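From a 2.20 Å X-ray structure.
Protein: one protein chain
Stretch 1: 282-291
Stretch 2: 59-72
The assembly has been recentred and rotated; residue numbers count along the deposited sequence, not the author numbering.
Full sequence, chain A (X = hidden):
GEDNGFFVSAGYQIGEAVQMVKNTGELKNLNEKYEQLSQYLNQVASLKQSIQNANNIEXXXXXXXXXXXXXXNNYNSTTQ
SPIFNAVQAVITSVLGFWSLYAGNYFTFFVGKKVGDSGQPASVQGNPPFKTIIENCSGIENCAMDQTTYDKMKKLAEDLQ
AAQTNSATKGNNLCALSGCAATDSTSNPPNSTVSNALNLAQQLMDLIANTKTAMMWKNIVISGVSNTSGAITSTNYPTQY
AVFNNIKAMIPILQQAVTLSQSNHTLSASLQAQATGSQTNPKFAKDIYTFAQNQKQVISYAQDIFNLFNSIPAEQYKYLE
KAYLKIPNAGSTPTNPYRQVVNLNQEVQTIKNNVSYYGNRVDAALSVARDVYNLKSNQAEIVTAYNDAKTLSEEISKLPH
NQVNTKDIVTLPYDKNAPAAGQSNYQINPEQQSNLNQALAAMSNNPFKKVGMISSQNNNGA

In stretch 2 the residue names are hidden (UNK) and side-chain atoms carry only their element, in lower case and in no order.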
ATOM      1  N   LYS A 282      27.867  11.193 -11.614  1.00 72.48           N
ATOM      2  CA  LYS A 282      27.306  10.840 -10.311  1.00 72.29           C
ATOM      3  C   LYS A 282      25.876  11.420 -10.120  1.00 69.53           C
ATOM      4  O   LYS A 282      24.953  10.694  -9.746  1.00 70.29           O
ATOM      5  CB  LYS A 282      28.248  11.324  -9.182  1.00 66.36           C
ATOM      6  CG  LYS A 282      27.563  11.464  -7.853  1.00 72.94           C
ATOM      7  CD  LYS A 282      27.825  10.216  -7.010  1.00 92.72           C
ATOM      8  CE  LYS A 282      27.767  10.571  -5.527  1.00 84.09           C
ATOM      9  NZ  LYS A 282      27.484   9.262  -4.873  1.00 95.10           N
ATOM     10  N   PHE A 283      25.686  12.719 -10.391  1.00 61.18           N
ATOM     11  CA  PHE A 283      24.367  13.352 -10.280  1.00 63.22           C
ATOM     12  C   PHE A 283      23.382  12.706 -11.277  1.00 63.76           C
ATOM     13  O   PHE A 283      22.214  12.382 -10.934  1.00 63.01           O
ATOM     14  CB  PHE A 283      24.489  14.854 -10.553  1.00 60.15           C
ATOM     15  CG  PHE A 283      23.180  15.543 -10.655  1.00 68.20           C
ATOM     16  CD1 PHE A 283      22.527  15.972  -9.509  1.00 64.76           C
ATOM     17  CD2 PHE A 283      22.577  15.735 -11.885  1.00 60.51           C
ATOM     18  CE1 PHE A 283      21.296  16.601  -9.586  1.00 70.78           C
ATOM     19  CE2 PHE A 283      21.360  16.359 -11.957  1.00 62.95           C
ATOM     20  CZ  PHE A 283      20.711  16.781 -10.806  1.00 65.61           C
ATOM     21  N   ALA A 284      23.860  12.512 -12.492  1.00 58.80           N
ATOM     22  CA  ALA A 284      23.082  11.838 -13.508  1.00 54.72           C
ATOM     23  C   ALA A 284      22.524  10.510 -13.044  1.00 65.78           C
ATOM     24  O   ALA A 284      21.337  10.235 -13.224  1.00 64.92           O
ATOM     25  CB  ALA A 284      23.893  11.624 -14.720  1.00 60.06           C
ATOM     26  N   LYS A 285      23.376   9.681 -12.455  1.00 65.29           N
ATOM     27  CA  LYS A 285      22.959   8.340 -12.118  1.00 65.18           C
ATOM     28  C   LYS A 285      22.075   8.383 -10.867  1.00 66.50           C
ATOM     29  O   LYS A 285      21.107   7.624 -10.717  1.00 67.10           O
ATOM     30  CB  LYS A 285      24.194   7.468 -11.907  1.00 71.34           C
ATOM     31  CG  LYS A 285      23.819   6.082 -11.516  1.00 79.50           C
ATOM     32  CD  LYS A 285      24.970   5.276 -10.982  1.00 87.80           C
ATOM     33  CE  LYS A 285      24.349   4.018 -10.383  1.00 99.46           C
ATOM     34  NZ  LYS A 285      25.360   3.198  -9.681  1.00115.01           N
ATOM     35  N   ASP A 286      22.362   9.337  -9.999  1.00 60.23           N
ATOM     36  CA  ASP A 286      21.637   9.420  -8.717  1.00 65.90           C
ATOM     37  C   ASP A 286      20.232   9.951  -8.899  1.00 65.35           C
ATOM     38  O   ASP A 286      19.309   9.437  -8.265  1.00 62.74           O
ATOM     39  CB  ASP A 286      22.388  10.268  -7.648  1.00 61.62           C
ATOM     40  CG  ASP A 286      23.537   9.469  -6.958  1.00 85.54           C
ATOM     41  OD1 ASP A 286      23.533   8.206  -7.080  1.00 80.31           O
ATOM     42  OD2 ASP A 286      24.460  10.090  -6.292  1.00 86.49           O
ATOM     43  N   ILE A 287      20.058  10.983  -9.730  1.00 56.18           N
ATOM     44  CA  ILE A 287      18.737  11.550  -9.908  1.00 50.78           C
ATOM     45  C   ILE A 287      17.864  10.481 -10.571  1.00 54.03           C
ATOM     46  O   ILE A 287      16.678  10.401 -10.283  1.00 56.48           O
ATOM     47  CB  ILE A 287      18.746  12.879 -10.701  1.00 54.13           C
ATOM     48  CG1 ILE A 287      17.381  13.570 -10.607  1.00 50.83           C
ATOM     49  CG2 ILE A 287      19.155  12.671 -12.156  1.00 48.96           C
ATOM     50  CD1 ILE A 287      17.378  14.909 -11.322  1.00 51.55           C
ATOM     51  N   TYR A 288      18.468   9.639 -11.416  1.00 56.47           N
ATOM     52  CA  TYR A 288      17.697   8.608 -12.092  1.00 58.55           C
ATOM     53  C   TYR A 288      17.201   7.537 -11.108  1.00 60.25           C
ATOM     54  O   TYR A 288      16.016   7.188 -11.059  1.00 55.54           O
ATOM     55  CB  TYR A 288      18.518   8.012 -13.204  1.00 52.87           C
ATOM     56  CG  TYR A 288      17.749   7.092 -14.119  1.00 58.87           C
ATOM     57  CD1 TYR A 288      16.379   7.231 -14.293  1.00 61.56           C
ATOM     58  CD2 TYR A 288      18.405   6.123 -14.862  1.00 60.13           C
ATOM     59  CE1 TYR A 288      15.666   6.375 -15.132  1.00 55.91           C
ATOM     60  CE2 TYR A 288      17.719   5.281 -15.700  1.00 65.00           C
ATOM     61  CZ  TYR A 288      16.348   5.410 -15.833  1.00 60.74           C
ATOM     62  OH  TYR A 288      15.696   4.583 -16.694  1.00 64.38           O
ATOM     63  N   THR A 289      18.109   7.044 -10.288  1.00 58.10           N
ATOM     64  CA  THR A 289      17.773   6.114  -9.243  1.00 53.74           C
ATOM     65  C   THR A 289      16.753   6.714  -8.314  1.00 51.45           C
ATOM     66  O   THR A 289      15.792   6.056  -7.937  1.00 51.93           O
ATOM     67  CB  THR A 289      19.023   5.792  -8.427  1.00 53.66           C
ATOM     68  OG1 THR A 289      19.991   5.273  -9.319  1.00 54.29           O
ATOM     69  CG2 THR A 289      18.737   4.754  -7.366  1.00 48.06           C
ATOM     70  N   PHE A 290      16.967   7.962  -7.940  1.00 52.04           N
ATOM     71  CA  PHE A 290      16.039   8.676  -7.073  1.00 50.29           C
ATOM     72  C   PHE A 290      14.616   8.628  -7.663  1.00 51.84           C
ATOM     73  O   PHE A 290      13.644   8.224  -7.004  1.00 52.72           O
ATOM     74  CB  PHE A 290      16.509  10.124  -6.954  1.00 48.81           C
ATOM     75  CG  PHE A 290      15.760  10.938  -5.941  1.00 52.08           C
ATOM     76  CD1 PHE A 290      15.221  10.345  -4.809  1.00 56.15           C
ATOM     77  CD2 PHE A 290      15.603  12.317  -6.113  1.00 51.91           C
ATOM     78  CE1 PHE A 290      14.527  11.105  -3.864  1.00 61.79           C
ATOM     79  CE2 PHE A 290      14.914  13.076  -5.162  1.00 53.99           C
ATOM     80  CZ  PHE A 290      14.395  12.485  -4.043  1.00 57.88           C
ATOM     81  N   ALA A 291      14.505   8.991  -8.927  1.00 49.36           N
ATOM     82  CA  ALA A 291      13.195   9.048  -9.628  1.00 50.67           C
ATOM     83  C   ALA A 291      12.569   7.655  -9.780  1.00 49.96           C
ATOM     84  O   ALA A 291      11.389   7.481  -9.451  1.00 45.19           O
ATOM     85  CB  ALA A 291      13.356   9.764 -10.979  1.00 46.90           C
ATOM     86  N   UNK A  59      14.591  22.864 -16.379  1.00 68.09           N
ATOM     87  CA  UNK A  59      13.690  21.710 -16.346  1.00 64.28           C
ATOM     88  C   UNK A  59      14.279  20.646 -15.454  1.00 60.20           C
ATOM     89  O   UNK A  59      13.569  20.016 -14.701  1.00 62.26           O
ATOM     90  c   UNK A  59      12.678  19.886 -17.858  1.00 60.00           C
ATOM     91  c   UNK A  59      13.494  21.157 -17.731  1.00 60.02           C
ATOM     92  c   UNK A  59      12.682  19.456 -19.314  1.00 55.91           C
ATOM     93  c   UNK A  59      11.230  19.961 -17.320  1.00 50.79           C
ATOM     94  N   UNK A  60      15.592  20.451 -15.526  1.00 60.48           N
ATOM     95  CA  UNK A  60      16.228  19.462 -14.656  1.00 56.69           C
ATOM     96  C   UNK A  60      16.043  19.831 -13.187  1.00 57.04           C
ATOM     97  O   UNK A  60      15.578  19.023 -12.392  1.00 63.99           O
ATOM     98  c   UNK A  60      17.816  18.742 -16.394  1.00 58.84           C
ATOM     99  c   UNK A  60      18.412  18.384 -13.973  1.00 52.04           C
ATOM    100  c   UNK A  60      17.705  19.294 -14.989  1.00 60.34           C
ATOM    101  N   UNK A  61      16.346  21.059 -12.830  1.00 57.32           N
ATOM    102  CA  UNK A  61      16.162  21.509 -11.436  1.00 56.95           C
ATOM    103  C   UNK A  61      14.713  21.504 -10.989  1.00 65.28           C
ATOM    104  O   UNK A  61      14.381  21.169  -9.839  1.00 67.03           O
ATOM    105  c   UNK A  61      18.273  22.861 -11.334  1.00 64.75           C
ATOM    106  c   UNK A  61      16.772  22.897 -11.265  1.00 59.48           C
ATOM    107  n   UNK A  61      18.892  24.020 -11.581  1.00 61.79           N
ATOM    108  o   UNK A  61      18.882  21.786 -11.169  1.00 66.52           O
ATOM    109  N   UNK A  62      13.836  21.853 -11.920  1.00 60.23           N
ATOM    110  CA  UNK A  62      12.416  21.862 -11.636  1.00 62.23           C
ATOM    111  C   UNK A  62      11.947  20.463 -11.247  1.00 61.68           C
ATOM    112  O   UNK A  62      11.193  20.295 -10.288  1.00 66.04           O
ATOM    113  o   UNK A  62      10.400  22.577 -12.549  1.00 78.71           O
ATOM    114  c   UNK A  62      11.695  22.295 -12.882  1.00 60.04           C
ATOM    115  N   UNK A  63      12.411  19.466 -12.003  1.00 59.69           N
ATOM    116  CA  UNK A  63      12.058  18.068 -11.759  1.00 55.98           C
ATOM    117  C   UNK A  63      12.668  17.580 -10.452  1.00 57.69           C
ATOM    118  O   UNK A  63      12.007  16.867  -9.673  1.00 62.31           O
ATOM    119  o   UNK A  63      12.066  17.650 -14.146  1.00 62.41           O
ATOM    120  c   UNK A  63      12.556  17.177 -12.894  1.00 58.59           C
ATOM    121  N   UNK A  64      13.917  17.956 -10.205  1.00 54.74           N
ATOM    122  CA  UNK A  64      14.586  17.554  -8.953  1.00 57.00           C
ATOM    123  C   UNK A  64      13.835  18.153  -7.782  1.00 61.53           C
ATOM    124  O   UNK A  64      13.562  17.472  -6.794  1.00 59.96           O
ATOM    125  c   UNK A  64      16.814  17.674  -7.669  1.00 59.04           C
ATOM    126  c   UNK A  64      18.226  18.224  -7.720  1.00 49.87           C
ATOM    127  c   UNK A  64      16.038  18.034  -8.938  1.00 56.44           C
ATOM    128  c   UNK A  64      16.848  16.163  -7.438  1.00 53.26           C
ATOM    129  N   UNK A  65      13.455  19.422  -7.908  1.00 61.48           N
ATOM    130  CA  UNK A  65      12.713  20.049  -6.842  1.00 65.92           C
ATOM    131  C   UNK A  65      11.372  19.357  -6.529  1.00 69.13           C
ATOM    132  O   UNK A  65      10.969  19.281  -5.369  1.00 65.94           O
ATOM    133  o   UNK A  65      10.483  22.356  -6.088  1.00 99.85           O
ATOM    134  n   UNK A  65      12.356  22.526  -4.898  1.00113.84           N
ATOM    135  c   UNK A  65      12.504  21.526  -7.102  1.00 73.03           C
ATOM    136  c   UNK A  65      11.695  22.191  -5.988  1.00100.57           C
ATOM    137  N   UNK A  66      10.675  18.865  -7.554  1.00 63.27           N
ATOM    138  CA  UNK A  66       9.468  18.103  -7.306  1.00 52.29           C
ATOM    139  C   UNK A  66       9.788  16.782  -6.546  1.00 60.36           C
ATOM    140  O   UNK A  66       9.147  16.446  -5.540  1.00 61.15           O
ATOM    141  c   UNK A  66       8.745  17.792  -8.634  1.00 51.82           C
ATOM    142  c   UNK A  66       7.742  16.700  -8.388  1.00 63.04           C
ATOM    143  c   UNK A  66       7.151  14.339  -8.384  1.00 65.66           C
ATOM    144  o   UNK A  66       5.042  13.627  -7.541  1.00 72.99           O
ATOM    145  c   UNK A  66       8.063  15.352  -8.646  1.00 60.68           C
ATOM    146  c   UNK A  66       6.489  16.986  -7.791  1.00 59.34           C
ATOM    147  c   UNK A  66       5.932  14.650  -7.811  1.00 68.88           C
ATOM    148  c   UNK A  66       5.585  15.983  -7.518  1.00 71.57           C
ATOM    149  N   UNK A  67      10.761  16.021  -7.051  1.00 54.82           N
ATOM    150  CA  UNK A  67      11.170  14.776  -6.447  1.00 51.65           C
ATOM    151  C   UNK A  67      11.472  14.981  -4.960  1.00 59.26           C
ATOM    152  O   UNK A  67      10.897  14.286  -4.078  1.00 60.29           O
ATOM    153  c   UNK A  67      12.409  14.286  -7.157  1.00 60.37           C
ATOM    154  c   UNK A  67      12.327  13.151  -8.190  1.00 52.04           C
ATOM    155  c   UNK A  67      10.950  12.837  -8.618  1.00 47.69           C
ATOM    156  c   UNK A  67      13.213  13.397  -9.385  1.00 43.78           C
ATOM    157  N   UNK A  68      12.333  15.954  -4.675  1.00 55.07           N
ATOM    158  CA  UNK A  68      12.770  16.240  -3.293  1.00 53.83           C
ATOM    159  C   UNK A  68      11.620  16.711  -2.458  1.00 57.76           C
ATOM    160  O   UNK A  68      11.476  16.356  -1.273  1.00 62.07           O
ATOM    161  c   UNK A  68      17.397  17.687  -3.092  1.00 66.14           C
ATOM    162  n   UNK A  68      17.090  17.872  -1.699  1.00 60.54           N
ATOM    163  c   UNK A  68      13.864  17.314  -3.241  1.00 44.91           C
ATOM    164  c   UNK A  68      16.149  17.998  -3.936  1.00 61.80           C
ATOM    165  c   UNK A  68      15.126  16.863  -3.875  1.00 56.32           C
ATOM    166  N   UNK A  69      10.757  17.507  -3.059  1.00 53.80           N
ATOM    167  CA  UNK A  69       9.657  18.015  -2.287  1.00 54.18           C
ATOM    168  C   UNK A  69       8.692  16.855  -1.887  1.00 56.06           C
ATOM    169  O   UNK A  69       8.135  16.802  -0.765  1.00 61.49           O
ATOM    170  c   UNK A  69       9.015  19.106  -3.097  1.00 57.45           C
ATOM    171  o   UNK A  69       7.882  19.515  -2.422  1.00 78.58           O
ATOM    172  N   UNK A  70       8.534  15.880  -2.774  1.00 56.37           N
ATOM    173  CA  UNK A  70       7.658  14.753  -2.444  1.00 47.24           C
ATOM    174  C   UNK A  70       8.318  13.959  -1.314  1.00 52.76           C
ATOM    175  O   UNK A  70       7.659  13.578  -0.340  1.00 51.43           O
ATOM    176  c   UNK A  70       4.668  11.313  -3.202  1.00 53.39           C
ATOM    177  c   UNK A  70       5.381  10.205  -2.733  1.00 51.71           C
ATOM    178  c   UNK A  70       7.463  13.862  -3.655  1.00 47.48           C
ATOM    179  c   UNK A  70       6.740  12.580  -3.347  1.00 50.82           C
ATOM    180  c   UNK A  70       5.362  12.507  -3.503  1.00 52.97           C
ATOM    181  c   UNK A  70       7.429  11.464  -2.878  1.00 54.33           C
ATOM    182  c   UNK A  70       6.770  10.291  -2.571  1.00 51.17           C
ATOM    183  N   UNK A  71       9.621  13.713  -1.430  1.00 45.00           N
ATOM    184  CA  UNK A  71      10.285  12.888  -0.418  1.00 46.38           C
ATOM    185  C   UNK A  71      10.246  13.557   0.941  1.00 54.94           C
ATOM    186  O   UNK A  71      10.103  12.897   1.954  1.00 54.28           O
ATOM    187  c   UNK A  71      11.715  12.582  -0.795  1.00 49.94           C
ATOM    188  o   UNK A  71      11.704  11.904  -2.041  1.00 54.92           O
ATOM    189  c   UNK A  71      12.396  11.679   0.278  1.00 46.69           C
ATOM    190  N   UNK A  72      10.371  14.873   0.953  1.00 60.48           N
ATOM    191  CA  UNK A  72      10.340  15.610   2.189  1.00 63.11           C
ATOM    192  C   UNK A  72       9.018  15.411   2.914  1.00 60.94           C
ATOM    193  O   UNK A  72       9.016  15.086   4.104  1.00 61.80           O
ATOM    194  o   UNK A  72      11.835  17.637   3.861  1.00114.19           O
ATOM    195  n   UNK A  72       9.895  18.740   3.556  1.00 81.59           N
ATOM    196  c   UNK A  72      10.582  17.083   1.914  1.00 67.52           C
ATOM    197  c   UNK A  72      10.827  17.859   3.188  1.00 93.26           C
TER

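Position 59 carries four carbons, forked at the second, and lies beyond reach of stretch 1: Leu-59. Position 60 has one carbon bearing two more, a compact branched group pointing toward the other helix, where it meets Phe-283 and Ile-287. It is Val-60, whose CG1 lies 4.1 Å from CE2 of Phe-283, at the edge of that ring. Position 61 has two carbons, the second bearing an oxygen and a nitrogen: Asn-61. Its CA-to-CB bond points away, though the end of the side chain swings nearer without making contact; its amide is hydrogen-bonded elsewhere in the structure.

Positions 62 and 63 each show one carbon and one oxygen, so both are serines. Ser-62 is exposed, where a small polar group is at ease. Ser-63 is buried, and its OG donates to O of Leu-59 at 2.9 Å, so the hydroxyl is satisfied within its own helix.

Position 64 has four carbons forked at the second; its CA-to-CB bond points sideways, but its end comes nearer and meets Phe-283, Ile-287 and Phe-290. It is Leu-64, whose fork gives it this reach: CD2 is 3.9 Å from CE1 of Phe-283, while CD1 is 4.1 Å from CD1 of Ile-287 and 4.3 Å from CD2 of Phe-290.

Position 65, two carbons with a terminal oxygen and nitrogen, is Asn-65, its polar amide suited to an exposed site. Position 66 has one carbon and a six-carbon ring bearing an oxygen, without contact here: Tyr-66, whose hydroxyl suits a partly exposed site. Position 67, four carbons forked at the second, points toward stretch 1 and packs against Ile-287, Phe-290 and Ala-291, as suits a branched apolar chain: Leu-67. Its CB lies 3.4 Å from CE2 of Phe-290, its CD2 4.0 Å from CB of Ala-291.

Position 68, four carbons in a row ending in nitrogen, touches Phe-290: Lys-68. Its CG passes 4.0 Å from CE2 of Phe-290, while the amine is hydrogen-bonded elsewhere in the structure. Position 69, one carbon and one oxygen, is Ser-69, its CA-to-CB bond pointing away. Position 70, one carbon and an unsubstituted six-carbon ring, misses stretch 1: Phe-70, apolar as suits burial. Position 71, one carbon bearing an oxygen and a carbon, meets Phe-290: Thr-71, short enough to line its pocket, with OG1 3.4 Å from CZ of Phe-290. Position 72, two carbons with terminal oxygen and nitrogen, is Asn-72, polar and exposed.

The helices cross at 47°. No hydrogen bond joins them; side-chain packing buries 406 Å². Phe-290 is the knob, seated among Leu-64, Leu-67, Lys-68 and Thr-71, while Phe-283 and Ile-287 extend the apolar seam to Val-60.

Stretch 2 (59-72) LVNSSLNYLKSFTN
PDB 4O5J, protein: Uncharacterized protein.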